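Side-chain contacts in lipoprotein (Streptococcus pneumoniae serotype 4, PDB 6JF1), which binds L-methionine as the substrate-binding lipoprotein of an ABC importer, probably handing the amino acid to the membrane transporter: residues S145-L150 / A198-N203; L184-T189 / N203-E208; K237-S242 / D246-V251. All blocks are in the same frame, centred on the assembly; numbering follows the deposited sequence.

Interaction 1: S145-L150 / A198-N203. With MET (methionine), chain B.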
loop_
_atom_site.group_PDB
_atom_site.type_symbol
_atom_site.label_atom_id
_atom_site.label_comp_id
_atom_site.label_asym_id
_atom_site.label_seq_id
_atom_site.Cartn_x
_atom_site.Cartn_y
_atom_site.Cartn_z
ATOM N N SER A 145 8.306 -7.616 -6.372
ATOM C CA SER A 145 7.954 -9.006 -6.623
ATOM C C SER A 145 6.486 -9.120 -7.058
ATOM O O SER A 145 6.149 -9.799 -8.042
ATOM C CB SER A 145 8.210 -9.857 -5.389
ATOM O OG SER A 145 7.904 -11.212 -5.664
ATOM N N ARG A 146 5.618 -8.476 -6.292
ATOM C CA ARG A 146 4.186 -8.502 -6.529
ATOM C C ARG A 146 3.884 -7.993 -7.942
ATOM O O ARG A 146 3.070 -8.588 -8.648
ATOM C CB ARG A 146 3.533 -7.550 -5.520
ATOM C CG ARG A 146 2.022 -7.689 -5.446
ATOM C CD ARG A 146 1.517 -6.599 -4.529
ATOM N NE ARG A 146 0.101 -6.785 -4.196
ATOM C CZ ARG A 146 -0.561 -5.938 -3.406
ATOM N NH1 ARG A 146 0.065 -4.875 -2.920
ATOM N NH2 ARG A 146 -1.835 -6.159 -3.125
ATOM N N ALA A 147 4.533 -6.889 -8.345
ATOM C CA ALA A 147 4.310 -6.325 -9.640
ATOM C C ALA A 147 4.765 -7.316 -10.736
ATOM O O ALA A 147 4.126 -7.433 -11.768
ATOM C CB ALA A 147 5.062 -5.014 -9.732
ATOM N N LEU A 148 5.907 -7.964 -10.532
ATOM C CA LEU A 148 6.465 -8.888 -11.525
ATOM C C LEU A 148 5.574 -10.127 -11.692
ATOM O O LEU A 148 5.321 -10.569 -12.835
ATOM C CB LEU A 148 7.890 -9.271 -11.113
ATOM C CG LEU A 148 8.885 -8.126 -11.265
ATOM C CD1 LEU A 148 10.230 -8.492 -10.674
ATOM C CD2 LEU A 148 9.016 -7.730 -12.727
ATOM N N TYR A 149 5.100 -10.696 -10.582
ATOM C CA TYR A 149 4.156 -11.794 -10.750
ATOM C C TYR A 149 2.888 -11.328 -11.487
ATOM O O TYR A 149 2.288 -12.103 -12.235
ATOM C CB TYR A 149 3.824 -12.434 -9.406
ATOM C CG TYR A 149 4.890 -13.361 -8.891
ATOM C CD1 TYR A 149 5.082 -14.615 -9.470
ATOM C CD2 TYR A 149 5.675 -13.018 -7.796
ATOM C CE1 TYR A 149 6.038 -15.501 -8.986
ATOM C CE2 TYR A 149 6.643 -13.885 -7.310
ATOM C CZ TYR A 149 6.823 -15.126 -7.907
ATOM O OH TYR A 149 7.744 -15.993 -7.403
ATOM N N LEU A 150 2.475 -10.087 -11.249
ATOM C CA LEU A 150 1.332 -9.476 -11.934
ATOM C C LEU A 150 1.596 -9.395 -13.441
ATOM O O LEU A 150 0.708 -9.704 -14.260
ATOM C CB LEU A 150 1.071 -8.058 -11.403
ATOM C CG LEU A 150 -0.207 -7.421 -11.960
ATOM C CD1 LEU A 150 -1.407 -7.906 -11.175
ATOM C CD2 LEU A 150 -0.164 -5.910 -11.945
ATOM N N ALA A 198 3.087 1.745 -19.337
ATOM C CA ALA A 198 2.231 1.223 -18.271
ATOM C C ALA A 198 3.026 1.285 -16.958
ATOM O O ALA A 198 4.250 1.419 -17.004
ATOM C CB ALA A 198 1.764 -0.194 -18.580
ATOM N N ALA A 199 2.324 1.197 -15.823
ATOM C CA ALA A 199 2.953 1.192 -14.447
ATOM C C ALA A 199 2.115 0.327 -13.506
ATOM O O ALA A 199 0.868 0.331 -13.579
ATOM C CB ALA A 199 3.085 2.608 -13.871
ATOM N N VAL A 200 2.792 -0.391 -12.625
ATOM C CA VAL A 200 2.097 -1.036 -11.505
ATOM C C VAL A 200 2.075 -0.048 -10.336
ATOM O O VAL A 200 3.136 0.528 -9.951
ATOM C CB VAL A 200 2.713 -2.400 -11.147
ATOM C CG1 VAL A 200 2.004 -3.063 -9.957
ATOM C CG2 VAL A 200 2.699 -3.319 -12.374
ATOM N N VAL A 201 0.851 0.178 -9.825
ATOM C CA VAL A 201 0.641 1.232 -8.841
ATOM C C VAL A 201 -0.150 0.714 -7.629
ATOM O O VAL A 201 -1.299 0.272 -7.765
ATOM C CB VAL A 201 -0.086 2.428 -9.462
ATOM C CG1 VAL A 201 -0.207 3.526 -8.415
ATOM C CG2 VAL A 201 0.625 2.919 -10.731
ATOM N N ASN A 202 0.462 0.816 -6.451
ATOM C CA ASN A 202 -0.188 0.559 -5.162
ATOM C C ASN A 202 -1.348 1.542 -4.921
ATOM O O ASN A 202 -1.247 2.742 -5.262
ATOM C CB ASN A 202 0.793 0.723 -4.006
ATOM C CG ASN A 202 1.908 -0.310 -4.006
ATOM O OD1 ASN A 202 2.988 -0.054 -4.528
ATOM N ND2 ASN A 202 1.680 -1.454 -3.374
ATOM N N ASN A 203 -2.404 1.044 -4.278
ATOM C CA ASN A 203 -3.656 1.813 -3.989
ATOM C C ASN A 203 -3.334 3.132 -3.283
ATOM O O ASN A 203 -4.069 4.135 -3.447
ATOM C CB ASN A 203 -4.626 1.017 -3.099
ATOM C CG ASN A 203 -4.137 0.865 -1.665
ATOM O OD1 ASN A 203 -2.991 0.483 -1.427
ATOM N ND2 ASN A 203 -4.988 1.177 -0.700
HETATM N N MET B . -1.646 -0.258 0.874
HETATM C CA MET B . -0.514 -0.899 0.102
HETATM C C MET B . -1.083 -2.095 -0.663
HETATM O O MET B . -0.706 -2.322 -1.830
HETATM C CB MET B . 0.587 -1.396 1.052
HETATM C CG MET B . 1.915 -1.698 0.322
HETATM S SD MET B . 3.178 -2.278 1.490
HETATM C CE MET B . 3.771 -0.721 2.172
HETATM O OXT MET B . -1.979 -2.801 -0.116
#
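The carboxylate end of the methionine pocket is built here, where Arg146 of helix 141-153 and Asn202, just past strand 198-201, meet on one oxygen of the ligand. Arg146 NH1 donates to MET O at 2.9 Å, with an N-H...O angle of 146°. Asn202 ND2 donates to the same MET O at 3.0 Å and more nearly straight, at 164°. The ligand carboxylate lies at the edge of the guanidinium, near its plane. Arg146 gets there fully stretched: CG is anti to the backbone N (chi1 -168°) and the chain stays extended to NE. Arg146 NH1 and Asn202 ND2 come within 3.8 Å of each other, obliquely and without a bond between them. Arg146 NE is salt-bridged to Glu220, and the side chain makes a cation-pi contact with Trp229. Asn202 ND2 is also bonded to Asn143 OD1. Asn203 OD1 takes the ligand's ammonium, MET N, at 2.8 Å. The pocket grips both the carboxylate and the amino group of the ligand, consistent with a methionine-binding protein of the NlpA family. Next to this, helix 141-153 packs on the sheet through small apolar groups. Ala147 CB touches Val200 CG1 at 3.6 Å. Leu150 passes alongside Val200 in the opposite direction, its CD2 3.9 Å from Val200 CG2. The valine forks over the helix, CG1 and CG2 both near Ala147 CB. Leu112 of strand 111-117 touches both Leu150 and Val200.

Interaction 2: L184-T189 / N203-E208; sequences LDASQT and NTFVTE. With MET (methionine), chain B.
Phe205 lays its ring against the backbone of Ala186 and Ser187, joining two loops beside the methionine pocket. The tight part is a CH-pi contact. Ser187 CA stands 3.4 Å from the centroid of the Phe205 ring and only 9° off the ring normal, so it sits over the middle of one face. Ser187 CB leans over the same side, 3.5 Å from Phe205 CE1. The opposite face is covered by Thr204 CB, from the residue just before. The ring is therefore clamped between a loop backbone and its own neighbour. Ala186 meets the ring on the Ser187 side, toward its CD2 and CE2 atoms. Ala186 O lies obliquely to the ring, 3.2 Å from Phe205 CD2. Ala186 CB is 3.9 Å from Phe205 CE2. A chi1 of -54° sets Phe205 CG beside its backbone N and turns the ring toward 186-187.

The looser side is polar and partly exposed. There Asp185 forms an Asx turn, OD2 accepting from Ser187 N at 3.0 Å. Ser187 OG donates to the same Asp185 OD2 at 2.7 Å. The two donors arrive from opposite faces of the carboxylate plane, both on the anti side. This double grip fixes the serine whose CA covers the ring. Glu208 is exposed and does not touch the other loop; it pairs with Arg191 instead.

Thr204 belongs to the methionine pocket, and its OG1 is bonded to Tyr65 OH. Tyr65, also of the pocket, meets the Phe205 ring with planes at about 45°. The contact lies between the two main sheets, next to the ligand site. On one side, Ala186 packs on Pro138 of strand 134-138, and Thr189 and Val206 lie on Val201 of strand 198-201. Phe205 and Thr204 reach Val33 of strand 27-33, in the other sheet.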
loop_
_atom_site.group_PDB
_atom_site.type_symbol
_atom_site.label_atom_id
_atom_site.label_comp_id
_atom_site.label_asym_id
_atom_site.label_seq_id
_atom_site.Cartn_x
_atom_site.Cartn_y
_atom_site.Cartn_z
ATOM N N LEU A 184 10.911 1.929 -9.792
ATOM C CA LEU A 184 10.935 3.255 -9.191
ATOM C C LEU A 184 10.456 3.131 -7.741
ATOM O O LEU A 184 9.851 2.115 -7.364
ATOM C CB LEU A 184 9.973 4.173 -9.953
ATOM C CG LEU A 184 10.232 4.390 -11.447
ATOM C CD1 LEU A 184 9.080 5.184 -12.084
ATOM C CD2 LEU A 184 11.563 5.122 -11.667
ATOM N N ASP A 185 10.660 4.194 -6.953
ATOM C CA ASP A 185 9.959 4.233 -5.654
ATOM C C ASP A 185 8.458 3.982 -5.884
ATOM O O ASP A 185 7.886 4.425 -6.899
ATOM C CB ASP A 185 10.332 5.460 -4.830
ATOM C CG ASP A 185 9.936 5.297 -3.377
ATOM O OD1 ASP A 185 10.778 4.782 -2.594
ATOM O OD2 ASP A 185 8.759 5.676 -3.021
ATOM N N ALA A 186 7.856 3.170 -5.002
ATOM C CA ALA A 186 6.408 2.886 -5.057
ATOM C C ALA A 186 5.633 4.212 -5.139
ATOM O O ALA A 186 4.614 4.322 -5.844
ATOM C CB ALA A 186 5.990 2.079 -3.843
ATOM N N SER A 187 6.128 5.250 -4.466
ATOM C CA SER A 187 5.341 6.504 -4.412
ATOM C C SER A 187 5.481 7.302 -5.720
ATOM O O SER A 187 4.894 8.386 -5.854
ATOM C CB SER A 187 5.791 7.312 -3.248
ATOM O OG SER A 187 7.117 7.739 -3.488
ATOM N N GLN A 188 6.237 6.770 -6.685
ATOM C CA GLN A 188 6.569 7.488 -7.948
ATOM C C GLN A 188 6.019 6.773 -9.181
ATOM O O GLN A 188 6.054 7.338 -10.275
ATOM C CB GLN A 188 8.086 7.631 -8.103
ATOM C CG GLN A 188 8.664 8.687 -7.179
ATOM C CD GLN A 188 8.172 10.082 -7.503
ATOM O OE1 GLN A 188 8.009 10.463 -8.665
ATOM N NE2 GLN A 188 7.921 10.863 -6.466
ATOM N N THR A 189 5.501 5.561 -9.046
ATOM C CA THR A 189 5.032 4.813 -10.219
ATOM C C THR A 189 3.832 5.494 -10.886
ATOM O O THR A 189 3.778 5.545 -12.110
ATOM C CB THR A 189 4.728 3.342 -9.900
ATOM O OG1 THR A 189 3.735 3.338 -8.870
ATOM C CG2 THR A 189 5.970 2.569 -9.505
ATOM N N ASN A 203 -2.404 1.044 -4.278
ATOM C CA ASN A 203 -3.656 1.813 -3.989
ATOM C C ASN A 203 -3.334 3.132 -3.283
ATOM O O ASN A 203 -4.069 4.135 -3.447
ATOM C CB ASN A 203 -4.626 1.017 -3.099
ATOM C CG ASN A 203 -4.137 0.865 -1.665
ATOM O OD1 ASN A 203 -2.991 0.483 -1.427
ATOM N ND2 ASN A 203 -4.988 1.177 -0.700
ATOM N N THR A 204 -2.278 3.129 -2.472
ATOM C CA THR A 204 -1.905 4.312 -1.706
ATOM C C THR A 204 -1.766 5.563 -2.598
ATOM O O THR A 204 -1.992 6.682 -2.116
ATOM C CB THR A 204 -0.532 4.091 -1.061
ATOM O OG1 THR A 204 -0.511 2.750 -0.563
ATOM C CG2 THR A 204 -0.250 5.059 0.075
ATOM N N PHE A 205 -1.367 5.405 -3.875
ATOM C CA PHE A 205 -0.842 6.575 -4.693
ATOM C C PHE A 205 -1.815 6.898 -5.843
ATOM O O PHE A 205 -1.619 7.844 -6.606
ATOM C CB PHE A 205 0.564 6.278 -5.210
ATOM C CG PHE A 205 1.511 5.900 -4.095
ATOM C CD1 PHE A 205 1.801 6.804 -3.071
ATOM C CD2 PHE A 205 2.043 4.610 -4.040
ATOM C CE1 PHE A 205 2.644 6.437 -2.028
ATOM C CE2 PHE A 205 2.909 4.254 -3.015
ATOM C CZ PHE A 205 3.199 5.159 -2.012
ATOM N N VAL A 206 -2.866 6.109 -5.920
ATOM C CA VAL A 206 -3.778 6.122 -7.046
ATOM C C VAL A 206 -4.504 7.483 -7.096
ATOM O O VAL A 206 -4.571 8.121 -8.149
ATOM C CB VAL A 206 -4.767 4.956 -6.867
ATOM C CG1 VAL A 206 -6.106 5.224 -7.526
ATOM C CG2 VAL A 206 -4.151 3.656 -7.356
ATOM N N THR A 207 -5.031 7.945 -5.966
ATOM C CA THR A 207 -5.947 9.120 -5.988
ATOM C C THR A 207 -5.160 10.416 -6.227
ATOM O O THR A 207 -5.608 11.296 -6.992
ATOM C CB THR A 207 -6.941 9.124 -4.817
ATOM O OG1 THR A 207 -7.624 7.870 -4.865
ATOM C CG2 THR A 207 -7.991 10.214 -4.926
ATOM N N GLU A 208 -3.992 10.514 -5.606
ATOM C CA GLU A 208 -3.102 11.672 -5.787
ATOM C C GLU A 208 -2.784 11.876 -7.279
ATOM O O GLU A 208 -2.574 13.006 -7.711
ATOM C CB GLU A 208 -1.808 11.507 -4.989
ATOM C CG GLU A 208 -0.959 12.774 -4.921
ATOM C CD GLU A 208 -0.055 13.082 -6.117
ATOM O OE1 GLU A 208 0.221 12.158 -6.931
ATOM O OE2 GLU A 208 0.392 14.262 -6.236
HETATM N N MET B . -1.646 -0.258 0.874
HETATM C CA MET B . -0.514 -0.899 0.102
HETATM C C MET B . -1.083 -2.095 -0.663
HETATM O O MET B . -0.706 -2.322 -1.830
HETATM C CB MET B . 0.587 -1.396 1.052
HETATM C CG MET B . 1.915 -1.698 0.322
HETATM S SD MET B . 3.178 -2.278 1.490
HETATM C CE MET B . 3.771 -0.721 2.172
HETATM O OXT MET B . -1.979 -2.801 -0.116
#

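Interaction 3: K237-S242 / D246-V251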
loop_
_atom_site.group_PDB
_atom_site.type_symbol
_atom_site.label_atom_id
_atom_site.label_comp_id
_atom_site.label_asym_id
_atom_site.label_seq_id
_atom_site.Cartn_x
_atom_site.Cartn_y
_atom_site.Cartn_z
ATOM N N LYS A 237 6.562 -4.860 19.526
ATOM C CA LYS A 237 6.221 -6.143 20.165
ATOM C C LYS A 237 5.817 -5.933 21.629
ATOM O O LYS A 237 4.939 -6.630 22.076
ATOM C CB LYS A 237 7.372 -7.155 20.023
ATOM C CG LYS A 237 7.004 -8.609 20.306
ATOM C CD LYS A 237 7.873 -9.643 19.614
ATOM N N ASP A 238 6.404 -4.986 22.366
ATOM C CA ASP A 238 6.063 -4.835 23.796
ATOM C C ASP A 238 4.944 -3.812 24.032
ATOM O O ASP A 238 4.757 -3.370 25.182
ATOM C CB ASP A 238 7.292 -4.418 24.604
ATOM C CG ASP A 238 7.917 -3.128 24.098
ATOM O OD1 ASP A 238 7.241 -2.412 23.320
ATOM O OD2 ASP A 238 9.083 -2.847 24.485
ATOM N N TRP A 239 4.151 -3.478 23.005
ATOM C CA TRP A 239 3.056 -2.486 23.164
ATOM C C TRP A 239 2.098 -2.889 24.296
ATOM O O TRP A 239 1.424 -2.035 24.884
ATOM C CB TRP A 239 2.298 -2.285 21.833
ATOM C CG TRP A 239 1.390 -3.433 21.473
ATOM C CD1 TRP A 239 1.710 -4.564 20.762
ATOM C CD2 TRP A 239 -0.003 -3.556 21.803
ATOM N NE1 TRP A 239 0.612 -5.384 20.654
ATOM C CE2 TRP A 239 -0.465 -4.765 21.226
ATOM C CE3 TRP A 239 -0.915 -2.756 22.499
ATOM C CZ2 TRP A 239 -1.777 -5.200 21.378
ATOM C CZ3 TRP A 239 -2.212 -3.207 22.664
ATOM C CH2 TRP A 239 -2.628 -4.417 22.113
ATOM N N GLU A 240 1.970 -4.177 24.588
ATOM C CA GLU A 240 0.870 -4.609 25.507
ATOM C C GLU A 240 1.234 -4.292 26.963
ATOM O O GLU A 240 0.350 -4.183 27.818
ATOM C CB GLU A 240 0.595 -6.107 25.395
ATOM C CG GLU A 240 -0.562 -6.417 24.474
ATOM C CD GLU A 240 -0.821 -7.893 24.243
ATOM O OE1 GLU A 240 -1.514 -8.478 25.089
ATOM O OE2 GLU A 240 -0.375 -8.441 23.183
ATOM N N THR A 241 2.503 -4.016 27.227
ATOM C CA THR A 241 2.912 -3.584 28.545
ATOM C C THR A 241 2.987 -2.058 28.624
ATOM O O THR A 241 3.344 -1.502 29.664
ATOM C CB THR A 241 4.258 -4.221 28.906
ATOM O OG1 THR A 241 5.226 -3.677 28.014
ATOM C CG2 THR A 241 4.216 -5.728 28.828
ATOM N N SER A 242 2.613 -1.385 27.548
ATOM C CA SER A 242 2.680 0.057 27.471
ATOM C C SER A 242 1.514 0.670 28.261
ATOM O O SER A 242 0.413 0.120 28.292
ATOM C CB SER A 242 2.628 0.469 26.019
ATOM O OG SER A 242 1.974 1.717 25.878
ATOM N N ASP A 246 -4.405 0.012 26.787
ATOM C CA ASP A 246 -5.882 0.082 26.825
ATOM C C ASP A 246 -6.406 0.936 25.656
ATOM O O ASP A 246 -7.399 0.569 25.029
ATOM C CB ASP A 246 -6.439 0.626 28.140
ATOM C CG ASP A 246 -6.370 -0.291 29.367
ATOM O OD1 ASP A 246 -5.874 -1.444 29.253
ATOM O OD2 ASP A 246 -6.778 0.175 30.464
ATOM N N ALA A 247 -5.823 2.124 25.444
ATOM C CA ALA A 247 -6.280 3.060 24.387
ATOM C C ALA A 247 -6.115 2.446 22.997
ATOM O O ALA A 247 -6.983 2.622 22.127
ATOM C CB ALA A 247 -5.574 4.401 24.474
ATOM N N ILE A 248 -5.028 1.706 22.817
ATOM C CA ILE A 248 -4.764 1.051 21.528
ATOM C C ILE A 248 -5.842 -0.009 21.249
ATOM O O ILE A 248 -6.350 -0.132 20.124
ATOM C CB ILE A 248 -3.340 0.462 21.502
ATOM C CG1 ILE A 248 -2.296 1.576 21.396
ATOM C CG2 ILE A 248 -3.222 -0.534 20.350
ATOM C CD1 ILE A 248 -0.852 1.094 21.587
ATOM N N LYS A 249 -6.227 -0.753 22.284
ATOM C CA LYS A 249 -7.281 -1.768 22.102
ATOM C C LYS A 249 -8.632 -1.121 21.736
ATOM O O LYS A 249 -9.376 -1.691 21.001
ATOM C CB LYS A 249 -7.346 -2.681 23.330
ATOM C CG LYS A 249 -6.068 -3.480 23.571
ATOM C CD LYS A 249 -6.042 -4.030 24.982
ATOM C CE LYS A 249 -4.828 -4.873 25.305
ATOM N NZ LYS A 249 -4.887 -5.235 26.750
ATOM N N LYS A 250 -8.926 0.075 22.213
ATOM C CA LYS A 250 -10.137 0.776 21.847
ATOM C C LYS A 250 -10.068 1.276 20.399
ATOM O O LYS A 250 -11.079 1.273 19.698
ATOM C CB LYS A 250 -10.373 1.958 22.791
ATOM C CG LYS A 250 -11.267 1.632 23.980
ATOM C CD LYS A 250 -10.877 2.444 25.191
ATOM N N VAL A 251 -8.883 1.703 19.951
ATOM C CA VAL A 251 -8.760 2.194 18.594
ATOM C C VAL A 251 -9.014 1.024 17.628
ATOM O O VAL A 251 -9.665 1.163 16.588
ATOM C CB VAL A 251 -7.361 2.820 18.399
ATOM C CG1 VAL A 251 -7.100 3.130 16.943
ATOM C CG2 VAL A 251 -7.250 4.097 19.207
#
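Trp239 and Ile248 make the apolar part of this contact, where a short 3-10 turn packs against the helix that follows it. The six-membered part of the indole does the touching. Trp239 CZ3 is 3.7 Å from Ile248 CG2, and Trp239 CE3 is 4.0 Å from Ile248 CD1. Ile248 CG2 approaches the ring obliquely. It is anti to the backbone N, while CG1 is anti to the carbonyl carbon (chi1 -72°); this points CG2 at Trp239 CZ3 and carries CD1 to Trp239 CE3. Lys249 contributes its aliphatic chain. Its CG lies at the ring edge, near the plane, 3.9 Å from Trp239 CH2, and its CE is equally near that atom. Within the turn, Glu240 lays CG over one face of the indole, offset toward its rim.

The contact lies in the link from strand 231-235 to helix 245-255. The helix packs on the sheet that holds this strand: Trp239 and Ile248 both rest on Ile102 of strand 100-107, and Ile248 also touches Ile28 of strand 27-33.

Polar bonds shape the turn itself. Asp238 O accepts from Thr241 N at 3.1 Å and from Thr241 OG1 at 2.9 Å. Ser242 OG bonds to Lys244 N, capping the turn that leads into the helix.

Charge plays a weaker part on the exposed side. Glu240 OE1 is 5.0 Å from Lys249 NZ, too far for a salt bridge, though the opposite charges may attract weakly.

How the interactions relate
Interactions 1 and 2 adjoin, their centres 11 Å apart, and share Asn203. Their segments alternate along the chain: 145-150, 184-189, then 198-203 running into 203-208. Thr189 OG1 is hydrogen-bonded to Val200 O. Arg146, Asn202, Asn203 and Thr204 belong to the methionine pocket, while 184-189 backs it, with Ala186 packing on Asn202 and Tyr65. Interaction 3 comes later in sequence. Its centre lies about 34 Å from that of interaction 1 and 31 Å from that of interaction 2. It packs helix 245-255 on the sheet holding strands 27-33, 100-107 and 231-235, away from the annotated sites. Strand 198-201 belongs to the other sheet.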